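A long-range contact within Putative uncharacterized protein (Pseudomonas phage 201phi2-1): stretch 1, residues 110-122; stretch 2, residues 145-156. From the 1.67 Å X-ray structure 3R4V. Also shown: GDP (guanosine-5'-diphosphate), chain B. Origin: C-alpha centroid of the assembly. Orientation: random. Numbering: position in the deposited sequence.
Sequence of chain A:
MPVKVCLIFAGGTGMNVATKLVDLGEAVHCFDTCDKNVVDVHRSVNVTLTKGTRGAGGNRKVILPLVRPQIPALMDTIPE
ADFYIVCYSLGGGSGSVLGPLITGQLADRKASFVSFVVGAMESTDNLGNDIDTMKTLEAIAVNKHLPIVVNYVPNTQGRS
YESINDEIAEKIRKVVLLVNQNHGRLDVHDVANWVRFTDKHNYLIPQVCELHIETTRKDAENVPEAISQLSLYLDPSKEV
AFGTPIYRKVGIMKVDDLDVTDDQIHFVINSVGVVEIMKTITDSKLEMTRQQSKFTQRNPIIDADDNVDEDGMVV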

ATOM      1  N   LYS A 110       8.079 -14.854  -6.974  1.00 30.06           N
ATOM      2  CA  LYS A 110       6.836 -15.376  -7.555  1.00 31.37           C
ATOM      3  C   LYS A 110       5.724 -15.438  -6.509  1.00 30.32           C
ATOM      4  O   LYS A 110       4.849 -16.303  -6.555  1.00 27.22           O
ATOM      5  N   ALA A 111       5.767 -14.497  -5.573  1.00 26.56           N
ATOM      6  CA  ALA A 111       4.818 -14.445  -4.463  1.00 31.62           C
ATOM      7  C   ALA A 111       3.412 -13.924  -4.786  1.00 29.94           C
ATOM      8  O   ALA A 111       3.184 -13.188  -5.764  1.00 23.69           O
ATOM      9  N   SER A 112       2.470 -14.330  -3.937  1.00 26.65           N
ATOM     10  CA  SER A 112       1.119 -13.788  -3.918  1.00 25.50           C
ATOM     11  C   SER A 112       1.049 -12.747  -2.811  1.00 23.84           C
ATOM     12  O   SER A 112       1.378 -13.033  -1.657  1.00 23.77           O
ATOM     13  N   PHE A 113       0.631 -11.538  -3.149  1.00 19.64           N
ATOM     14  CA  PHE A 113       0.600 -10.485  -2.148  1.00 19.41           C
ATOM     15  C   PHE A 113      -0.325  -9.353  -2.568  1.00 17.57           C
ATOM     16  O   PHE A 113      -0.658  -9.208  -3.743  1.00 16.98           O
ATOM     17  N   VAL A 114      -0.772  -8.579  -1.587  1.00 15.53           N
ATOM     18  CA  VAL A 114      -1.462  -7.319  -1.849  1.00 18.16           C
ATOM     19  C   VAL A 114      -0.839  -6.217  -1.011  1.00 17.46           C
ATOM     20  O   VAL A 114      -0.150  -6.499  -0.033  1.00 21.69           O
ATOM     21  N   SER A 115      -1.065  -4.962  -1.401  1.00 14.38           N
ATOM     22  CA  SER A 115      -0.506  -3.836  -0.646  1.00 18.45           C
ATOM     23  C   SER A 115      -1.607  -2.913  -0.173  1.00 18.01           C
ATOM     24  O   SER A 115      -2.657  -2.823  -0.794  1.00 19.49           O
ATOM     25  N   PHE A 116      -1.350  -2.216   0.927  1.00 16.53           N
ATOM     26  CA  PHE A 116      -2.236  -1.175   1.403  1.00 13.25           C
ATOM     27  C   PHE A 116      -1.444   0.131   1.366  1.00 17.23           C
ATOM     28  O   PHE A 116      -0.447   0.272   2.087  1.00 17.93           O
ATOM     29  N   VAL A 117      -1.853   1.066   0.510  1.00 16.09           N
ATOM     30  CA  VAL A 117      -1.037   2.262   0.289  1.00 16.45           C
ATOM     31  C   VAL A 117      -1.868   3.508   0.547  1.00 19.46           C
ATOM     32  O   VAL A 117      -3.072   3.532   0.269  1.00 18.68           O
ATOM     33  N   VAL A 118      -1.232   4.532   1.111  1.00 17.61           N
ATOM     34  CA  VAL A 118      -1.953   5.744   1.496  1.00 18.04           C
ATOM     35  C   VAL A 118      -1.645   6.884   0.524  1.00 17.60           C
ATOM     36  O   VAL A 118      -0.479   7.162   0.222  1.00 18.74           O
ATOM     37  N   GLY A 119      -2.687   7.550   0.046  1.00 18.68           N
ATOM     38  CA  GLY A 119      -2.531   8.741  -0.773  1.00 19.02           C
ATOM     39  C   GLY A 119      -2.418   9.974   0.114  1.00 20.63           C
ATOM     40  O   GLY A 119      -3.421  10.474   0.642  1.00 22.73           O
ATOM     41  N   ALA A 120      -1.197  10.472   0.273  1.00 17.72           N
ATOM     42  CA  ALA A 120      -0.943  11.606   1.164  1.00 19.87           C
ATOM     43  C   ALA A 120      -1.256  12.907   0.439  1.00 22.59           C
ATOM     44  O   ALA A 120      -0.953  13.052  -0.747  1.00 23.09           O
ATOM     45  N   MET A 121      -1.833  13.873   1.147  1.00 25.28           N
ATOM     46  CA  MET A 121      -2.443  15.001   0.455  1.00 29.19           C
ATOM     47  C   MET A 121      -2.025  16.369   0.989  1.00 32.36           C
ATOM     48  O   MET A 121      -2.573  17.381   0.559  1.00 37.43           O
ATOM     49  N   GLU A 122      -1.066  16.406   1.910  1.00 30.44           N
ATOM     50  CA  GLU A 122      -0.716  17.656   2.594  1.00 36.87           C
ATOM     51  C   GLU A 122      -0.165  18.759   1.686  1.00 38.42           C
ATOM     52  O   GLU A 122      -0.475  19.941   1.864  1.00 37.67           O
ATOM     53  N   HIS A 145       5.902  -8.508 -14.981  1.00 19.85           N
ATOM     54  CA  HIS A 145       4.720  -9.103 -15.587  1.00 20.86           C
ATOM     55  C   HIS A 145       3.814  -9.717 -14.518  1.00 27.64           C
ATOM     56  O   HIS A 145       3.584 -10.917 -14.490  1.00 26.94           O
ATOM     57  N   LEU A 146       3.302  -8.877 -13.625  1.00 20.88           N
ATOM     58  CA  LEU A 146       2.505  -9.369 -12.523  1.00 21.97           C
ATOM     59  C   LEU A 146       1.576  -8.241 -12.110  1.00 18.48           C
ATOM     60  O   LEU A 146       2.012  -7.093 -12.098  1.00 19.98           O
ATOM     61  N   PRO A 147       0.310  -8.553 -11.787  1.00 13.47           N
ATOM     62  CA  PRO A 147      -0.542  -7.473 -11.262  1.00 11.45           C
ATOM     63  C   PRO A 147       0.003  -7.007  -9.926  1.00 16.32           C
ATOM     64  O   PRO A 147       0.418  -7.821  -9.097  1.00 21.93           O
ATOM     65  N   ILE A 148       0.017  -5.696  -9.728  1.00 15.49           N
ATOM     66  CA  ILE A 148       0.395  -5.159  -8.432  1.00 11.97           C
ATOM     67  C   ILE A 148      -0.868  -4.606  -7.813  1.00 14.46           C
ATOM     68  O   ILE A 148      -1.391  -3.572  -8.239  1.00 14.34           O
ATOM     69  N   VAL A 149      -1.397  -5.349  -6.845  1.00 13.90           N
ATOM     70  CA  VAL A 149      -2.768  -5.175  -6.388  1.00 11.88           C
ATOM     71  C   VAL A 149      -2.729  -4.395  -5.100  1.00 15.23           C
ATOM     72  O   VAL A 149      -2.123  -4.831  -4.136  1.00 15.60           O
ATOM     73  N   VAL A 150      -3.376  -3.237  -5.097  1.00 13.81           N
ATOM     74  CA  VAL A 150      -3.308  -2.356  -3.943  1.00 16.20           C
ATOM     75  C   VAL A 150      -4.677  -1.881  -3.498  1.00 15.41           C
ATOM     76  O   VAL A 150      -5.560  -1.613  -4.302  1.00 17.19           O
ATOM     77  N   ASN A 151      -4.845  -1.785  -2.188  1.00 14.29           N
ATOM     78  CA  ASN A 151      -5.989  -1.115  -1.613  1.00 15.18           C
ATOM     79  C   ASN A 151      -5.516   0.304  -1.366  1.00 18.53           C
ATOM     80  O   ASN A 151      -4.597   0.531  -0.563  1.00 16.92           O
ATOM     81  N   TYR A 152      -6.116   1.241  -2.087  1.00 15.56           N
ATOM     82  CA  TYR A 152      -5.687   2.633  -2.068  1.00 19.56           C
ATOM     83  C   TYR A 152      -6.553   3.421  -1.095  1.00 15.61           C
ATOM     84  O   TYR A 152      -7.774   3.363  -1.168  1.00 18.49           O
ATOM     85  N   VAL A 153      -5.921   4.131  -0.164  1.00 18.43           N
ATOM     86  CA  VAL A 153      -6.656   4.872   0.847  1.00 21.21           C
ATOM     87  C   VAL A 153      -6.153   6.311   0.850  1.00 22.63           C
ATOM     88  O   VAL A 153      -5.016   6.578   1.269  1.00 22.35           O
ATOM     89  N   PRO A 154      -6.977   7.237   0.345  1.00 23.60           N
ATOM     90  CA  PRO A 154      -6.582   8.644   0.304  1.00 22.62           C
ATOM     91  C   PRO A 154      -6.795   9.290   1.661  1.00 27.27           C
ATOM     92  O   PRO A 154      -7.815   9.019   2.291  1.00 26.87           O
ATOM     93  N   ASN A 155      -5.855  10.123   2.096  1.00 23.99           N
ATOM     94  CA  ASN A 155      -6.043  10.939   3.283  1.00 23.89           C
ATOM     95  C   ASN A 155      -6.994  12.084   2.962  1.00 30.91           C
ATOM     96  O   ASN A 155      -6.571  13.182   2.598  1.00 34.41           O
ATOM     97  N   THR A 156      -8.286  11.819   3.094  1.00 35.84           N
ATOM     98  CA  THR A 156      -9.308  12.794   2.752  1.00 39.03           C
ATOM     99  C   THR A 156      -9.288  13.947   3.751  1.00 42.71           C
ATOM    100  O   THR A 156      -9.138  13.734   4.955  1.00 44.84           O
TER

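The two stretches meet as neighbouring parallel strands of one sheet, joined by a regular backbone ladder, with apolar side chains packed along its two faces and a guanine-binding asparagine at its C-terminal end. Strand 113-119 runs alongside strand 148-154 at 26°, and six hydrogen bonds link the two stretches, from Ser115 N to Val149 O (2.9 Å) through to Asn155 N to Gly119 O (2.9 Å), the last from Asn155, just past the second strand. Side chains of paired residues alternate between the faces of the sheet.

Ser115, Val117, Val150, Tyr152 and Pro154 lie on one face. Val117 (chi1 m) is central here: its CG2 lies 4.1 Å from Val150 CB and 4.2 Å from Tyr152 CD1, meeting the tyrosine ring at its edge. Tyr152 (chi1 t) extends along the sheet so that its hydroxyl reaches Gly119, with OH 3.6 Å from Gly119 CA. The lack of a side chain at Gly119 makes room for this, since a CB placed there would fall 2.1 Å from Tyr152 OH and clash. Beyond the strand, Met121 points toward the second stretch with rotamer m, m, t. Its methyl CE closes over the end of this face, 3.3 Å from Tyr152 OH and 3.8 Å from Pro154 CB.

The other face carries Phe116, Val118, Asn151 and Val153. Phe116 (chi1 m) brings CD1 to 3.5 Å from CB of Asn151 (chi1 t), a contact between the aromatic ring and the asparagine's CB methylene; the amide of Asn151 finds its polar partners elsewhere in the structure. Farther along, Val118 (chi1 t) places CG1 3.2 Å from Asn155 OD1, a close approach of a methyl to the amide oxygen.

At the N-terminal end the packing is almost wholly apolar. Phe113, in the p rotamer, swings its ring tip to the second stretch, where CZ lies 3.9 Å from Leu146 CD2 and 4.0 Å from Ile148 CD1, the isoleucine methyl sitting at the ring edge. Val114 (m) and Val149 (t) touch through their CG1 atoms at 3.9 Å. Water fills in where the ladder has not yet begun: water 2 donates to Phe113 O (2.8 Å) and Pro147 O (3.1 Å) and accepts from Val149 N (2.9 Å), bridging the diverging backbones. Water 3 donates to Val149 O (2.8 Å) and is hydrogen-bonded to Ser115 OG at 2.7 Å, giving the buried serine hydroxyl (chi1 m) a polar partner.

Asn155 (chi1 m) points toward the first stretch and uses its amide to read the guanine edge of GDP. GDP N2 donates to Asn155 OD1 (2.9 Å), while Asn155 ND2 donates to GDP N3 (3.1 Å), so the amide pairs with two adjacent groups of the base. The same ND2 donates to water 4 (2.9 Å from its O), which also accepts from Met121 N (3.0 Å) and hydrogen-bonds GDP O2' at 2.9 Å, tying both stretches to the ribose. Ala120 CB lies 3.5 Å from GDP O2', bringing a methyl group against the ribose.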

ATOM      1  CB  LYS A 110       7.063 -16.748  -8.199  1.00 31.51           C
ATOM      2  CG  LYS A 110       8.146 -16.739  -9.271  1.00 38.60           C
ATOM      3  CD  LYS A 110       7.958 -15.552 -10.211  1.00 36.85           C
ATOM      4  CE  LYS A 110       8.234 -15.917 -11.654  1.00 42.94           C
ATOM      5  NZ  LYS A 110       7.996 -14.750 -12.553  1.00 43.84           N
ATOM      6  CB  ALA A 111       5.408 -13.637  -3.314  1.00 28.67           C
ATOM      7  CB  SER A 112       0.110 -14.899  -3.608  1.00 25.21           C
ATOM      8  OG  SER A 112       0.135 -15.921  -4.590  1.00 29.08           O
ATOM      9  CB  PHE A 113       2.028  -9.961  -1.862  1.00 16.11           C
ATOM     10  CG  PHE A 113       2.721  -9.415  -3.086  1.00 13.96           C
ATOM     11  CD1 PHE A 113       2.579  -8.077  -3.440  1.00 19.11           C
ATOM     12  CD2 PHE A 113       3.506 -10.240  -3.888  1.00 24.08           C
ATOM     13  CE1 PHE A 113       3.226  -7.566  -4.580  1.00 22.23           C
ATOM     14  CE2 PHE A 113       4.146  -9.750  -5.023  1.00 27.01           C
ATOM     15  CZ  PHE A 113       4.004  -8.408  -5.372  1.00 24.35           C
ATOM     16  CB  VAL A 114      -2.982  -7.379  -1.563  1.00 16.87           C
ATOM     17  CG1 VAL A 114      -3.647  -8.445  -2.445  1.00 17.02           C
ATOM     18  CG2 VAL A 114      -3.265  -7.639  -0.074  1.00 20.77           C
ATOM     19  CB  SER A 115       0.442  -3.032  -1.539  1.00 17.00           C
ATOM     20  OG  SER A 115       1.493  -3.860  -2.014  1.00 17.54           O
ATOM     21  CB  PHE A 116      -2.700  -1.489   2.833  1.00 16.70           C
ATOM     22  CG  PHE A 116      -3.731  -2.585   2.888  1.00 14.13           C
ATOM     23  CD1 PHE A 116      -5.080  -2.281   2.879  1.00 18.04           C
ATOM     24  CD2 PHE A 116      -3.342  -3.911   2.882  1.00 20.08           C
ATOM     25  CE1 PHE A 116      -6.028  -3.291   2.886  1.00 19.39           C
ATOM     26  CE2 PHE A 116      -4.293  -4.932   2.888  1.00 19.75           C
ATOM     27  CZ  PHE A 116      -5.620  -4.619   2.898  1.00 20.37           C
ATOM     28  CB  VAL A 117      -0.423   2.296  -1.130  1.00 14.32           C
ATOM     29  CG1 VAL A 117       0.561   1.125  -1.316  1.00 17.08           C
ATOM     30  CG2 VAL A 117      -1.509   2.300  -2.201  1.00 16.13           C
ATOM     31  CB  VAL A 118      -1.576   6.170   2.932  1.00 19.86           C
ATOM     32  CG1 VAL A 118      -2.086   7.572   3.247  1.00 21.63           C
ATOM     33  CG2 VAL A 118      -2.123   5.181   3.938  1.00 24.69           C
ATOM     34  CB  ALA A 120       0.514  11.600   1.623  1.00 23.08           C
ATOM     35  CB  MET A 121      -3.975  14.893   0.512  1.00 29.48           C
ATOM     36  CG  MET A 121      -4.557  13.585   0.002  1.00 35.81           C
ATOM     37  SD  MET A 121      -4.306  13.375  -1.762  1.00 43.02           S
ATOM     38  CE  MET A 121      -5.143  11.813  -2.036  1.00 32.82           C
ATOM     39  CB  GLU A 122       0.317  17.394   3.698  1.00 37.70           C
ATOM     40  CG  GLU A 122      -0.142  16.529   4.852  1.00 45.20           C
ATOM     41  CD  GLU A 122       0.925  16.427   5.937  1.00 55.05           C
ATOM     42  OE1 GLU A 122       2.023  16.994   5.740  1.00 47.78           O
ATOM     43  OE2 GLU A 122       0.672  15.784   6.982  1.00 59.42           O
ATOM     44  CB  HIS A 145       5.111 -10.155 -16.641  1.00 22.13           C
ATOM     45  CG  HIS A 145       4.025 -10.412 -17.637  1.00 26.02           C
ATOM     46  ND1 HIS A 145       3.857  -9.640 -18.767  1.00 28.12           N
ATOM     47  CD2 HIS A 145       3.013 -11.310 -17.637  1.00 28.33           C
ATOM     48  CE1 HIS A 145       2.803 -10.074 -19.437  1.00 31.73           C
ATOM     49  NE2 HIS A 145       2.276 -11.087 -18.773  1.00 35.91           N
ATOM     50  CB  LEU A 146       3.438  -9.685 -11.354  1.00 28.83           C
ATOM     51  CG  LEU A 146       2.777 -10.130 -10.067  1.00 31.19           C
ATOM     52  CD1 LEU A 146       2.265 -11.544 -10.276  1.00 38.34           C
ATOM     53  CD2 LEU A 146       3.736 -10.058  -8.867  1.00 26.44           C
ATOM     54  CB  PRO A 147      -1.899  -8.147 -11.051  1.00 19.26           C
ATOM     55  CG  PRO A 147      -1.845  -9.385 -11.953  1.00 18.85           C
ATOM     56  CD  PRO A 147      -0.423  -9.826 -11.898  1.00 20.77           C
ATOM     57  CB  ILE A 148       1.492  -4.084  -8.560  1.00 13.49           C
ATOM     58  CG1 ILE A 148       2.782  -4.702  -9.140  1.00 17.79           C
ATOM     59  CG2 ILE A 148       1.712  -3.392  -7.201  1.00 15.20           C
ATOM     60  CD1 ILE A 148       3.488  -5.739  -8.248  1.00 14.59           C
ATOM     61  CB  VAL A 149      -3.404  -6.566  -6.133  1.00 14.64           C
ATOM     62  CG1 VAL A 149      -4.786  -6.448  -5.550  1.00 15.84           C
ATOM     63  CG2 VAL A 149      -3.447  -7.364  -7.443  1.00 18.31           C
ATOM     64  CB  VAL A 150      -2.414  -1.125  -4.220  1.00 15.34           C
ATOM     65  CG1 VAL A 150      -1.086  -1.556  -4.878  1.00 15.08           C
ATOM     66  CG2 VAL A 150      -3.130  -0.109  -5.075  1.00 17.19           C
ATOM     67  CB  ASN A 151      -6.372  -1.786  -0.300  1.00 16.57           C
ATOM     68  CG  ASN A 151      -7.609  -1.175   0.326  1.00 20.90           C
ATOM     69  OD1 ASN A 151      -7.520  -0.373   1.259  1.00 19.21           O
ATOM     70  ND2 ASN A 151      -8.774  -1.546  -0.186  1.00 23.00           N
ATOM     71  CB  TYR A 152      -5.806   3.243  -3.466  1.00 22.26           C
ATOM     72  CG  TYR A 152      -5.567   4.742  -3.478  1.00 19.56           C
ATOM     73  CD1 TYR A 152      -4.272   5.259  -3.401  1.00 19.96           C
ATOM     74  CD2 TYR A 152      -6.635   5.636  -3.538  1.00 22.04           C
ATOM     75  CE1 TYR A 152      -4.053   6.638  -3.409  1.00 19.10           C
ATOM     76  CE2 TYR A 152      -6.424   7.014  -3.550  1.00 24.03           C
ATOM     77  CZ  TYR A 152      -5.128   7.504  -3.472  1.00 24.16           C
ATOM     78  OH  TYR A 152      -4.916   8.866  -3.480  1.00 23.84           O
ATOM     79  CB  VAL A 153      -6.444   4.259   2.243  1.00 29.30           C
ATOM     80  CG1 VAL A 153      -7.195   5.055   3.289  1.00 28.46           C
ATOM     81  CG2 VAL A 153      -6.903   2.802   2.259  1.00 34.65           C
ATOM     82  CB  PRO A 154      -7.572   9.252  -0.688  1.00 24.21           C
ATOM     83  CG  PRO A 154      -8.795   8.390  -0.575  1.00 27.59           C
ATOM     84  CD  PRO A 154      -8.284   7.002  -0.296  1.00 28.05           C
ATOM     85  CB  ASN A 155      -4.708  11.500   3.780  1.00 26.01           C
ATOM     86  CG  ASN A 155      -3.826  10.451   4.428  1.00 24.16           C
ATOM     87  OD1 ASN A 155      -4.287   9.380   4.801  1.00 27.55           O
ATOM     88  ND2 ASN A 155      -2.541  10.773   4.583  1.00 23.16           N
ATOM     89  CB  THR A 156     -10.708  12.141   2.704  1.00 43.60           C
ATOM     90  OG1 THR A 156     -10.951  11.442   3.929  1.00 50.81           O
ATOM     91  CG2 THR A 156     -10.794  11.153   1.557  1.00 42.11           C
TER
HETATM   92  PB  GDP B 400       8.045   8.236   5.253  1.00 24.95           P
HETATM   93  O1B GDP B 400       8.514   7.829   6.631  1.00 20.27           O
HETATM   94  O2B GDP B 400       7.673   6.989   4.496  1.00 25.05           O
HETATM   95  O3B GDP B 400       9.135   9.026   4.538  1.00 22.68           O
HETATM   96  O3A GDP B 400       6.791   9.220   5.378  1.00 22.53           O
HETATM   97  PA  GDP B 400       5.495   9.004   6.307  1.00 24.15           P
HETATM   98  O1A GDP B 400       5.805   9.110   7.791  1.00 25.96           O
HETATM   99  O2A GDP B 400       4.804   7.714   5.970  1.00 26.17           O
HETATM  100  O5' GDP B 400       4.645  10.258   5.864  1.00 19.85           O
HETATM  101  C5' GDP B 400       4.303  10.493   4.487  1.00 19.54           C
HETATM  102  C4' GDP B 400       3.009  11.293   4.392  1.00 23.49           C
HETATM  103  O4' GDP B 400       1.906  10.465   4.782  1.00 24.22           O
HETATM  104  C3' GDP B 400       2.965  12.484   5.336  1.00 26.45           C
HETATM  105  O3' GDP B 400       3.435  13.659   4.680  1.00 23.04           O
HETATM  106  C2' GDP B 400       1.493  12.605   5.667  1.00 23.43           C
HETATM  107  O2' GDP B 400       0.808  13.312   4.633  1.00 28.23           O
HETATM  108  C1' GDP B 400       0.976  11.186   5.608  1.00 24.88           C
HETATM  109  N9  GDP B 400       1.028  10.494   6.913  1.00 30.46           N
HETATM  110  C8  GDP B 400       1.999  10.571   7.855  1.00 26.88           C
HETATM  111  N7  GDP B 400       1.723   9.750   8.901  1.00 29.06           N
HETATM  112  C5  GDP B 400       0.566   9.108   8.621  1.00 29.28           C
HETATM  113  C6  GDP B 400      -0.288   8.095   9.280  1.00 27.17           C
HETATM  114  O6  GDP B 400       0.021   7.627  10.393  1.00 32.05           O
HETATM  115  N1  GDP B 400      -1.406   7.702   8.640  1.00 25.03           N
HETATM  116  C2  GDP B 400      -1.758   8.196   7.432  1.00 25.30           C
HETATM  117  N2  GDP B 400      -2.892   7.759   6.823  1.00 25.78           N
HETATM  118  N3  GDP B 400      -1.019   9.120   6.774  1.00 23.60           N
HETATM  119  C4  GDP B 400       0.128   9.597   7.309  1.00 31.18           C
HETATM  120  O   HOH W   1       5.140 -13.140 -12.948  1.00 34.45           O
HETATM  121  O   HOH W   2       0.047  -7.729  -5.980  1.00 15.63           O
HETATM  122  O   HOH W   3       0.596  -5.350  -4.105  1.00 17.54           O
HETATM  123  O   HOH W   4      -2.009  13.584   4.132  1.00 26.38           O